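Local atomic coordinates of alkaline phosphatase D (Bacillus subtilis, PDB entry 2YEQ), a protein that hydrolyses phosphate esters as a secreted phosphodiesterase and alkaline phosphatase, using an active site that contains iron and calcium. Residues Val205-Asn219 with Val275-Asp289. Sequence-based numbering, arbitrary orientation.
With CA (calcium ion), chain B; CA (calcium ion), chain C; NA (sodium ion), chain D; NA (sodium ion), chain E.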
ATOM      1  N   VAL A 205       7.705   4.191   0.182  1.00 17.70           N
ATOM      2  CA  VAL A 205       7.952   2.943   0.884  1.00 17.12           C
ATOM      3  C   VAL A 205       6.769   2.053   0.546  1.00 17.52           C
ATOM      4  O   VAL A 205       5.643   2.279   0.999  1.00 15.98           O
ATOM      5  CB  VAL A 205       8.111   3.151   2.396  1.00 18.25           C
ATOM      6  CG1 VAL A 205       8.412   1.817   3.134  1.00 18.06           C
ATOM      7  CG2 VAL A 205       9.270   4.126   2.643  1.00 19.06           C
ATOM      8  N   VAL A 206       7.001   1.051  -0.303  1.00 16.15           N
ATOM      9  CA  VAL A 206       5.905   0.217  -0.774  1.00 16.13           C
ATOM     10  C   VAL A 206       5.914  -1.159  -0.091  1.00 16.39           C
ATOM     11  O   VAL A 206       6.973  -1.701   0.242  1.00 16.47           O
ATOM     12  CB  VAL A 206       5.976   0.043  -2.334  1.00 17.21           C
ATOM     13  CG1 VAL A 206       5.869   1.424  -3.036  1.00 17.38           C
ATOM     14  CG2 VAL A 206       7.284  -0.659  -2.737  1.00 16.51           C
ATOM     15  N   THR A 207       4.717  -1.711   0.090  1.00 17.23           N
ATOM     16  CA  THR A 207       4.548  -3.120   0.430  1.00 17.70           C
ATOM     17  C   THR A 207       3.307  -3.597  -0.270  1.00 17.16           C
ATOM     18  O   THR A 207       2.437  -2.788  -0.593  1.00 20.22           O
ATOM     19  CB  THR A 207       4.490  -3.357   1.951  1.00 18.53           C
ATOM     20  OG1 THR A 207       4.461  -4.762   2.192  1.00 18.63           O
ATOM     21  CG2 THR A 207       3.259  -2.621   2.613  1.00 15.12           C
ATOM     22  N   TRP A 208       3.231  -4.890  -0.579  1.00 16.96           N
ATOM     23  CA  TRP A 208       2.164  -5.390  -1.459  1.00 16.67           C
ATOM     24  C   TRP A 208       1.057  -6.000  -0.625  1.00 15.92           C
ATOM     25  O   TRP A 208       1.248  -6.259   0.553  1.00 16.68           O
ATOM     26  CB  TRP A 208       2.713  -6.446  -2.440  1.00 18.13           C
ATOM     27  CG  TRP A 208       3.546  -7.514  -1.836  1.00 18.51           C
ATOM     28  CD1 TRP A 208       3.333  -8.174  -0.658  1.00 20.25           C
ATOM     29  CD2 TRP A 208       4.742  -8.069  -2.397  1.00 18.82           C
ATOM     30  NE1 TRP A 208       4.338  -9.099  -0.452  1.00 21.92           N
ATOM     31  CE2 TRP A 208       5.208  -9.057  -1.505  1.00 20.66           C
ATOM     32  CE3 TRP A 208       5.452  -7.838  -3.579  1.00 19.93           C
ATOM     33  CZ2 TRP A 208       6.364  -9.792  -1.745  1.00 19.61           C
ATOM     34  CZ3 TRP A 208       6.602  -8.559  -3.816  1.00 20.22           C
ATOM     35  CH2 TRP A 208       7.046  -9.542  -2.902  1.00 21.33           C
ATOM     36  N   ASP A 209      -0.083  -6.239  -1.245  1.00 14.47           N
ATOM     37  CA  ASP A 209      -1.116  -7.094  -0.672  1.00 16.61           C
ATOM     38  C   ASP A 209      -1.375  -8.226  -1.678  1.00 14.77           C
ATOM     39  O   ASP A 209      -0.404  -8.756  -2.240  1.00 18.93           O
ATOM     40  CB  ASP A 209      -2.398  -6.323  -0.300  1.00 14.15           C
ATOM     41  CG  ASP A 209      -3.353  -7.156   0.577  1.00 15.50           C
ATOM     42  OD1 ASP A 209      -2.858  -7.940   1.441  1.00 15.91           O
ATOM     43  OD2 ASP A 209      -4.614  -7.056   0.354  1.00 17.77           O
ATOM     44  N   ASP A 210      -2.623  -8.597  -1.921  1.00 15.78           N
ATOM     45  CA  ASP A 210      -2.896  -9.817  -2.727  1.00 15.88           C
ATOM     46  C   ASP A 210      -2.866  -9.596  -4.220  1.00 16.39           C
ATOM     47  O   ASP A 210      -2.350 -10.446  -4.947  1.00 15.07           O
ATOM     48  CB  ASP A 210      -4.210 -10.530  -2.343  1.00 16.03           C
ATOM     49  CG  ASP A 210      -5.401  -9.613  -2.248  1.00 18.96           C
ATOM     50  OD1 ASP A 210      -5.220  -8.376  -2.044  1.00 17.17           O
ATOM     51  OD2 ASP A 210      -6.545 -10.116  -2.368  1.00 16.95           O
ATOM     52  N   HIS A 211      -3.406  -8.464  -4.683  1.00 15.53           N
ATOM     53  CA  HIS A 211      -3.626  -8.273  -6.097  1.00 16.83           C
ATOM     54  C   HIS A 211      -2.383  -8.004  -6.932  1.00 15.82           C
ATOM     55  O   HIS A 211      -2.455  -8.073  -8.163  1.00 18.01           O
ATOM     56  CB  HIS A 211      -4.701  -7.242  -6.341  1.00 17.15           C
ATOM     57  CG  HIS A 211      -6.090  -7.738  -6.079  1.00 18.21           C
ATOM     58  ND1 HIS A 211      -6.719  -8.664  -6.890  1.00 17.24           N
ATOM     59  CD2 HIS A 211      -6.994  -7.387  -5.132  1.00 18.04           C
ATOM     60  CE1 HIS A 211      -7.958  -8.846  -6.458  1.00 19.43           C
ATOM     61  NE2 HIS A 211      -8.143  -8.099  -5.382  1.00 19.71           N
ATOM     62  N   GLU A 212      -1.239  -7.765  -6.287  1.00 16.30           N
ATOM     63  CA  GLU A 212       0.025  -7.794  -6.997  1.00 17.37           C
ATOM     64  C   GLU A 212       0.336  -9.211  -7.566  1.00 17.89           C
ATOM     65  O   GLU A 212       1.204  -9.341  -8.426  1.00 18.42           O
ATOM     66  CB  GLU A 212       1.150  -7.386  -6.076  1.00 18.45           C
ATOM     67  CG  GLU A 212       1.229  -5.867  -5.894  1.00 19.33           C
ATOM     68  CD  GLU A 212       0.432  -5.293  -4.716  1.00 20.89           C
ATOM     69  OE1 GLU A 212      -0.444  -5.968  -4.104  1.00 19.37           O
ATOM     70  OE2 GLU A 212       0.692  -4.087  -4.418  1.00 22.73           O
ATOM     71  N   VAL A 213      -0.328 -10.246  -7.023  1.00 19.53           N
ATOM     72  CA  VAL A 213      -0.249 -11.617  -7.573  1.00 17.46           C
ATOM     73  C   VAL A 213      -1.603 -12.084  -8.015  1.00 17.57           C
ATOM     74  O   VAL A 213      -1.876 -12.181  -9.217  1.00 19.57           O
ATOM     75  CB  VAL A 213       0.378 -12.619  -6.606  1.00 17.25           C
ATOM     76  CG1 VAL A 213       0.687 -13.964  -7.390  1.00 15.00           C
ATOM     77  CG2 VAL A 213       1.635 -12.055  -5.962  1.00 15.64           C
ATOM     78  N   GLU A 214      -2.471 -12.384  -7.054  1.00 15.86           N
ATOM     79  CA  GLU A 214      -3.821 -12.824  -7.359  1.00 16.88           C
ATOM     80  C   GLU A 214      -4.673 -12.673  -6.122  1.00 16.69           C
ATOM     81  O   GLU A 214      -4.180 -12.862  -5.011  1.00 15.56           O
ATOM     82  CB  GLU A 214      -3.871 -14.307  -7.841  1.00 17.18           C
ATOM     83  CG  GLU A 214      -5.308 -14.712  -8.292  1.00 19.08           C
ATOM     84  CD  GLU A 214      -5.512 -16.216  -8.666  1.00 22.69           C
ATOM     85  OE1 GLU A 214      -4.880 -17.067  -8.013  1.00 21.05           O
ATOM     86  OE2 GLU A 214      -6.354 -16.500  -9.582  1.00 21.24           O
ATOM     87  N   ASN A 215      -5.956 -12.392  -6.325  1.00 16.20           N
ATOM     88  CA  ASN A 215      -6.899 -12.219  -5.218  1.00 18.10           C
ATOM     89  C   ASN A 215      -6.821 -13.292  -4.118  1.00 20.57           C
ATOM     90  O   ASN A 215      -6.926 -14.507  -4.398  1.00 19.87           O
ATOM     91  CB  ASN A 215      -8.343 -12.198  -5.728  1.00 16.70           C
ATOM     92  CG  ASN A 215      -9.332 -11.741  -4.659  1.00 18.43           C
ATOM     93  OD1 ASN A 215      -9.167 -10.658  -4.068  1.00 17.97           O
ATOM     94  ND2 ASN A 215     -10.370 -12.553  -4.412  1.00 17.83           N
ATOM     95  N   ASN A 216      -6.679 -12.816  -2.878  1.00 19.77           N
ATOM     96  CA  ASN A 216      -6.752 -13.617  -1.654  1.00 19.19           C
ATOM     97  C   ASN A 216      -5.825 -14.814  -1.597  1.00 21.27           C
ATOM     98  O   ASN A 216      -6.148 -15.826  -0.953  1.00 20.78           O
ATOM     99  CB  ASN A 216      -8.195 -14.061  -1.382  1.00 19.74           C
ATOM    100  CG  ASN A 216      -9.072 -12.921  -0.799  1.00 24.02           C
ATOM    101  OD1 ASN A 216      -8.948 -11.784  -1.205  1.00 20.09           O
ATOM    102  ND2 ASN A 216      -9.969 -13.253   0.143  1.00 21.44           N
ATOM    103  N   TYR A 217      -4.657 -14.692  -2.217  1.00 18.35           N
ATOM    104  CA  TYR A 217      -3.646 -15.686  -2.049  1.00 17.43           C
ATOM    105  C   TYR A 217      -3.149 -15.729  -0.611  1.00 18.99           C
ATOM    106  O   TYR A 217      -3.212 -14.730   0.131  1.00 17.80           O
ATOM    107  CB  TYR A 217      -2.503 -15.524  -3.050  1.00 17.71           C
ATOM    108  CG  TYR A 217      -1.309 -14.648  -2.737  1.00 15.52           C
ATOM    109  CD1 TYR A 217      -0.199 -15.156  -2.110  1.00 15.99           C
ATOM    110  CD2 TYR A 217      -1.265 -13.304  -3.166  1.00 16.75           C
ATOM    111  CE1 TYR A 217       0.921 -14.392  -1.895  1.00 16.61           C
ATOM    112  CE2 TYR A 217      -0.147 -12.514  -2.948  1.00 15.00           C
ATOM    113  CZ  TYR A 217       0.933 -13.034  -2.314  1.00 16.03           C
ATOM    114  OH  TYR A 217       2.050 -12.263  -2.099  1.00 14.66           O
ATOM    115  N   ALA A 218      -2.633 -16.892  -0.229  1.00 17.63           N
ATOM    116  CA  ALA A 218      -2.081 -17.085   1.111  1.00 18.20           C
ATOM    117  C   ALA A 218      -0.805 -17.906   1.013  1.00 21.06           C
ATOM    118  O   ALA A 218      -0.872 -19.130   0.849  1.00 20.85           O
ATOM    119  CB  ALA A 218      -3.143 -17.778   2.003  1.00 17.21           C
ATOM    120  N   ASN A 219       0.349 -17.227   1.113  1.00 18.43           N
ATOM    121  CA  ASN A 219       1.652 -17.846   0.897  1.00 19.75           C
ATOM    122  C   ASN A 219       1.685 -18.490  -0.525  1.00 22.63           C
ATOM    123  O   ASN A 219       1.765 -17.753  -1.547  1.00 19.14           O
ATOM    124  CB  ASN A 219       1.992 -18.825   2.040  1.00 18.70           C
ATOM    125  CG  ASN A 219       3.430 -19.232   2.063  1.00 18.36           C
ATOM    126  OD1 ASN A 219       4.166 -19.145   1.052  1.00 19.78           O
ATOM    127  ND2 ASN A 219       3.881 -19.688   3.238  1.00 19.76           N
ATOM    128  N   VAL A 275       7.371  -2.099   8.381  1.00 17.10           N
ATOM    129  CA  VAL A 275       6.642  -2.366   7.153  1.00 17.05           C
ATOM    130  C   VAL A 275       6.489  -3.906   7.024  1.00 16.44           C
ATOM    131  O   VAL A 275       7.475  -4.610   6.866  1.00 17.23           O
ATOM    132  CB  VAL A 275       7.406  -1.781   5.925  1.00 17.84           C
ATOM    133  CG1 VAL A 275       6.642  -2.024   4.669  1.00 17.53           C
ATOM    134  CG2 VAL A 275       7.645  -0.243   6.124  1.00 16.25           C
ATOM    135  N   LEU A 276       5.255  -4.389   7.122  1.00 15.93           N
ATOM    136  CA  LEU A 276       4.981  -5.802   7.216  1.00 17.53           C
ATOM    137  C   LEU A 276       4.603  -6.394   5.855  1.00 17.24           C
ATOM    138  O   LEU A 276       4.271  -5.659   4.865  1.00 17.07           O
ATOM    139  CB  LEU A 276       3.836  -6.055   8.193  1.00 17.37           C
ATOM    140  CG  LEU A 276       3.960  -5.425   9.594  1.00 17.83           C
ATOM    141  CD1 LEU A 276       2.782  -5.870  10.488  1.00 15.01           C
ATOM    142  CD2 LEU A 276       5.300  -5.721  10.235  1.00 16.70           C
ATOM    143  N   ASP A 277       4.643  -7.726   5.832  1.00 17.16           N
ATOM    144  CA  ASP A 277       4.203  -8.543   4.697  1.00 16.08           C
ATOM    145  C   ASP A 277       3.311  -9.645   5.242  1.00 16.61           C
ATOM    146  O   ASP A 277       3.792 -10.631   5.795  1.00 17.05           O
ATOM    147  CB  ASP A 277       5.454  -9.076   3.984  1.00 17.19           C
ATOM    148  CG  ASP A 277       5.137  -9.935   2.734  1.00 15.87           C
ATOM    149  OD1 ASP A 277       3.959 -10.232   2.450  1.00 16.34           O
ATOM    150  OD2 ASP A 277       6.123 -10.277   2.052  1.00 19.55           O
ATOM    151  N   THR A 278       2.003  -9.454   5.106  1.00 15.82           N
ATOM    152  CA  THR A 278       1.028 -10.364   5.651  1.00 17.24           C
ATOM    153  C   THR A 278       0.466 -11.328   4.599  1.00 18.39           C
ATOM    154  O   THR A 278      -0.521 -12.005   4.868  1.00 20.99           O
ATOM    155  CB  THR A 278      -0.138  -9.595   6.331  1.00 16.25           C
ATOM    156  OG1 THR A 278      -0.819  -8.757   5.370  1.00 17.50           O
ATOM    157  CG2 THR A 278       0.399  -8.725   7.534  1.00 15.39           C
ATOM    158  N   ARG A 279       1.067 -11.350   3.404  1.00 18.87           N
ATOM    159  CA  ARG A 279       0.695 -12.295   2.344  1.00 16.91           C
ATOM    160  C   ARG A 279       1.665 -13.431   2.153  1.00 17.24           C
ATOM    161  O   ARG A 279       1.228 -14.568   1.961  1.00 18.55           O
ATOM    162  CB  ARG A 279       0.574 -11.603   0.976  1.00 17.00           C
ATOM    163  CG  ARG A 279      -0.677 -10.814   0.811  1.00 17.00           C
ATOM    164  CD  ARG A 279      -1.922 -11.616   0.762  1.00 17.09           C
ATOM    165  NE  ARG A 279      -3.067 -10.733   0.928  1.00 16.24           N
ATOM    166  CZ  ARG A 279      -4.310 -11.103   1.204  1.00 16.54           C
ATOM    167  NH1 ARG A 279      -4.667 -12.400   1.313  1.00 18.56           N
ATOM    168  NH2 ARG A 279      -5.228 -10.170   1.383  1.00 15.75           N
ATOM    169  N   GLN A 280       2.956 -13.123   2.100  1.00 17.84           N
ATOM    170  CA  GLN A 280       3.947 -14.068   1.579  1.00 19.23           C
ATOM    171  C   GLN A 280       4.135 -15.350   2.453  1.00 20.84           C
ATOM    172  O   GLN A 280       4.592 -16.410   1.948  1.00 18.24           O
ATOM    173  CB  GLN A 280       5.282 -13.365   1.405  1.00 19.71           C
ATOM    174  CG  GLN A 280       6.349 -14.200   0.693  1.00 20.32           C
ATOM    175  CD  GLN A 280       7.613 -13.438   0.412  1.00 19.17           C
ATOM    176  OE1 GLN A 280       7.706 -12.196   0.624  1.00 22.84           O
ATOM    177  NE2 GLN A 280       8.597 -14.146  -0.078  1.00 16.33           N
ATOM    178  N   TYR A 281       3.836 -15.216   3.746  1.00 20.03           N
ATOM    179  CA  TYR A 281       4.097 -16.256   4.725  1.00 20.17           C
ATOM    180  C   TYR A 281       2.851 -16.739   5.449  1.00 19.45           C
ATOM    181  O   TYR A 281       2.936 -17.673   6.244  1.00 20.69           O
ATOM    182  CB  TYR A 281       5.105 -15.772   5.755  1.00 20.90           C
ATOM    183  CG  TYR A 281       6.245 -14.981   5.185  1.00 21.86           C
ATOM    184  CD1 TYR A 281       7.304 -15.598   4.527  1.00 20.17           C
ATOM    185  CD2 TYR A 281       6.265 -13.588   5.297  1.00 21.63           C
ATOM    186  CE1 TYR A 281       8.346 -14.852   3.993  1.00 20.29           C
ATOM    187  CE2 TYR A 281       7.288 -12.848   4.782  1.00 20.40           C
ATOM    188  CZ  TYR A 281       8.335 -13.466   4.126  1.00 21.43           C
ATOM    189  OH  TYR A 281       9.362 -12.668   3.631  1.00 22.15           O
ATOM    190  N   ARG A 282       1.695 -16.161   5.156  1.00 19.05           N
ATOM    191  CA  ARG A 282       0.519 -16.462   5.928  1.00 18.13           C
ATOM    192  C   ARG A 282      -0.051 -17.863   5.669  1.00 20.84           C
ATOM    193  O   ARG A 282       0.033 -18.396   4.541  1.00 18.40           O
ATOM    194  CB  ARG A 282      -0.581 -15.429   5.702  1.00 17.59           C
ATOM    195  CG  ARG A 282      -1.140 -15.362   4.291  1.00 18.54           C
ATOM    196  CD  ARG A 282      -2.590 -15.034   4.293  1.00 18.56           C
ATOM    197  NE  ARG A 282      -2.809 -13.604   4.471  1.00 19.48           N
ATOM    198  CZ  ARG A 282      -3.996 -13.042   4.614  1.00 19.18           C
ATOM    199  NH1 ARG A 282      -5.103 -13.784   4.690  1.00 19.95           N
ATOM    200  NH2 ARG A 282      -4.083 -11.710   4.689  1.00 19.99           N
ATOM    201  N   ASP A 283      -0.700 -18.400   6.703  1.00 19.94           N
ATOM    202  CA  ASP A 283      -1.512 -19.594   6.555  1.00 20.45           C
ATOM    203  C   ASP A 283      -2.798 -19.264   5.824  1.00 21.13           C
ATOM    204  O   ASP A 283      -3.216 -18.099   5.753  1.00 19.49           O
ATOM    205  CB  ASP A 283      -1.816 -20.211   7.917  1.00 21.62           C
ATOM    206  CG  ASP A 283      -0.604 -20.905   8.531  1.00 24.39           C
ATOM    207  OD1 ASP A 283       0.289 -21.389   7.784  1.00 23.81           O
ATOM    208  OD2 ASP A 283      -0.529 -20.963   9.778  1.00 22.98           O
ATOM    209  N   ASP A 284      -3.433 -20.310   5.301  1.00 18.60           N
ATOM    210  CA  ASP A 284      -4.624 -20.208   4.481  1.00 20.10           C
ATOM    211  C   ASP A 284      -5.742 -19.624   5.309  1.00 21.46           C
ATOM    212  O   ASP A 284      -5.814 -19.866   6.529  1.00 23.00           O
ATOM    213  CB  ASP A 284      -5.015 -21.619   4.000  1.00 22.11           C
ATOM    214  CG  ASP A 284      -5.895 -21.626   2.776  1.00 25.15           C
ATOM    215  OD1 ASP A 284      -6.081 -20.579   2.071  1.00 22.54           O
ATOM    216  OD2 ASP A 284      -6.439 -22.739   2.528  1.00 24.44           O
ATOM    217  N   GLN A 285      -6.625 -18.883   4.653  1.00 19.70           N
ATOM    218  CA  GLN A 285      -7.835 -18.395   5.302  1.00 21.90           C
ATOM    219  C   GLN A 285      -8.750 -19.561   5.769  1.00 26.05           C
ATOM    220  O   GLN A 285      -8.991 -20.522   5.031  1.00 22.82           O
ATOM    221  CB  GLN A 285      -8.629 -17.463   4.401  1.00 19.37           C
ATOM    222  CG  GLN A 285      -7.841 -16.233   3.901  1.00 19.62           C
ATOM    223  CD  GLN A 285      -7.154 -16.480   2.578  1.00 23.24           C
ATOM    224  OE1 GLN A 285      -6.992 -17.651   2.172  1.00 18.62           O
ATOM    225  NE2 GLN A 285      -6.733 -15.395   1.882  1.00 18.12           N
ATOM    226  N   ALA A 286      -9.254 -19.431   6.993  1.00 23.24           N
ATOM    227  CA  ALA A 286     -10.154 -20.406   7.597  1.00 23.23           C
ATOM    228  C   ALA A 286     -11.537 -20.278   7.050  1.00 23.13           C
ATOM    229  O   ALA A 286     -11.923 -19.223   6.505  1.00 22.45           O
ATOM    230  CB  ALA A 286     -10.191 -20.210   9.119  1.00 22.77           C
ATOM    231  N   ASN A 287     -12.301 -21.368   7.186  1.00 23.09           N
ATOM    232  CA  ASN A 287     -13.720 -21.415   6.863  1.00 22.47           C
ATOM    233  C   ASN A 287     -14.044 -21.077   5.438  1.00 22.06           C
ATOM    234  O   ASN A 287     -15.105 -20.475   5.160  1.00 21.06           O
ATOM    235  CB  ASN A 287     -14.560 -20.511   7.801  1.00 26.08           C
ATOM    236  CG  ASN A 287     -14.275 -20.737   9.289  1.00 31.64           C
ATOM    237  OD1 ASN A 287     -14.241 -19.777  10.098  1.00 33.40           O
ATOM    238  ND2 ASN A 287     -14.095 -21.991   9.668  1.00 27.44           N
ATOM    239  N   ASN A 288     -13.169 -21.492   4.513  1.00 24.24           N
ATOM    240  CA  ASN A 288     -13.341 -21.201   3.087  1.00 24.77           C
ATOM    241  C   ASN A 288     -13.328 -19.706   2.745  1.00 23.43           C
ATOM    242  O   ASN A 288     -13.866 -19.297   1.702  1.00 21.74           O
ATOM    243  CB  ASN A 288     -14.638 -21.831   2.544  1.00 28.91           C
ATOM    244  CG  ASN A 288     -14.545 -23.342   2.425  1.00 35.83           C
ATOM    245  OD1 ASN A 288     -15.482 -24.041   2.758  1.00 42.20           O
ATOM    246  ND2 ASN A 288     -13.415 -23.842   1.952  1.00 35.11           N
ATOM    247  N   ASP A 289     -12.719 -18.894   3.612  1.00 23.11           N
ATOM    248  CA  ASP A 289     -12.570 -17.459   3.332  1.00 24.09           C
ATOM    249  C   ASP A 289     -13.925 -16.745   3.382  1.00 24.21           C
ATOM    250  O   ASP A 289     -14.942 -17.306   3.811  1.00 25.21           O
ATOM    251  CB  ASP A 289     -11.877 -17.245   1.954  1.00 26.44           C
ATOM    252  CG  ASP A 289     -10.997 -15.965   1.896  1.00 29.77           C
ATOM    253  OD1 ASP A 289     -11.158 -15.050   2.762  1.00 28.07           O
ATOM    254  OD2 ASP A 289     -10.150 -15.884   0.978  1.00 27.40           O
TER
HETATM  255 CA    CA B1526      -8.736  -9.583  -2.013  1.00 20.36          CA
HETATM  256 CA    CA C1525      -6.224  -6.427  -1.160  1.00 18.38          CA
HETATM  257 NA    NA D 577      -7.409 -19.475   0.663  1.00 13.87          NA
HETATM  258 NA    NA E 582      -7.935 -15.608 -11.016  1.00 14.02          NA
HETATM  259  O   HOH W   1       1.405  -8.385   2.361  1.00 31.73           O
HETATM  260  O   HOH W   2      -2.549  -9.547   3.662  1.00 17.19           O
HETATM  261  O   HOH W   3      -5.879 -18.588  -0.737  1.00 16.94           O
HETATM  262  O   HOH W   4      -0.168 -20.857   3.410  1.00 25.04           O
HETATM  263  O   HOH W   5       2.288 -20.463   6.141  1.00 24.05           O
HETATM  264  O   HOH W   6      -9.078 -20.240   2.105  1.00 31.17           O
HETATM  265  O   HOH W   7      -8.894 -17.952  -0.274  1.00 28.25           O
HETATM  266  O   HOH W   8      -7.836 -21.022  -0.967  1.00 26.69           O
HETATM  267  O   HOH W   9      -7.698 -17.619 -11.902  1.00 32.32           O
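Arg-279 reaches in among the metal-binding residues of 205-219, and all three of its guanidinium nitrogens donate. NE lies 2.8 Å from Asp-209 OD1 in a salt bridge, meeting that oxygen from above the carboxylate plane, while NH2 adds two weak bonds to the same carboxylate. NH1 donates to Tyr-217 O (3.0 Å) and shares Asp-350 with Arg-282. Asp-210 CB packs on one guanidinium face and Arg-282 NH2 lies over the other, a pairing of cations that Asp-350 probably eases. CB and CG of Arg-279 lie against the phenol end of Tyr-217, whose OH is hydrogen-bonded to Tyr-239; the bend at chi2 of Arg-279 (-67°) then turns its guanidinium toward Asp-209. Replacing Arg-279 by an alanine would probably leave Tyr-217 O without this donor and Asp-209 less firmly oriented toward calcium. A water bridges Asp-209 OD1 to Thr-278 OG1 and Arg-282 NH2.

Asp-277 OD1 accepts from Trp-208 NE1 (3.1 Å), in the indole plane, and from the backbone N of Arg-279, closing an Asx turn, and of Gln-280, extending it to an Asx motif. Thr-207 OG1 donates to Leu-276 O (2.8 Å). At the far end, Asn-219 N binds Arg-279 O (2.9 Å). Asn-216 divides its amide: OD1 binds one calcium with Asp-210 and Asn-215, whereas ND2 makes an almost straight bond (179°) to Asp-289 OD2. Its carbonyl O accepts from Gln-285 NE2 (2.9 Å), which also meets Asp-350; Gln-285 OE1 binds sodium with Asp-284. Asp-209 and Asp-210, in the loop after strand 203-206, bind the other calcium with Asp-151 and Asp-380; metal ligands on loops following strands typify the calcineurin-like metallophosphoesterase fold.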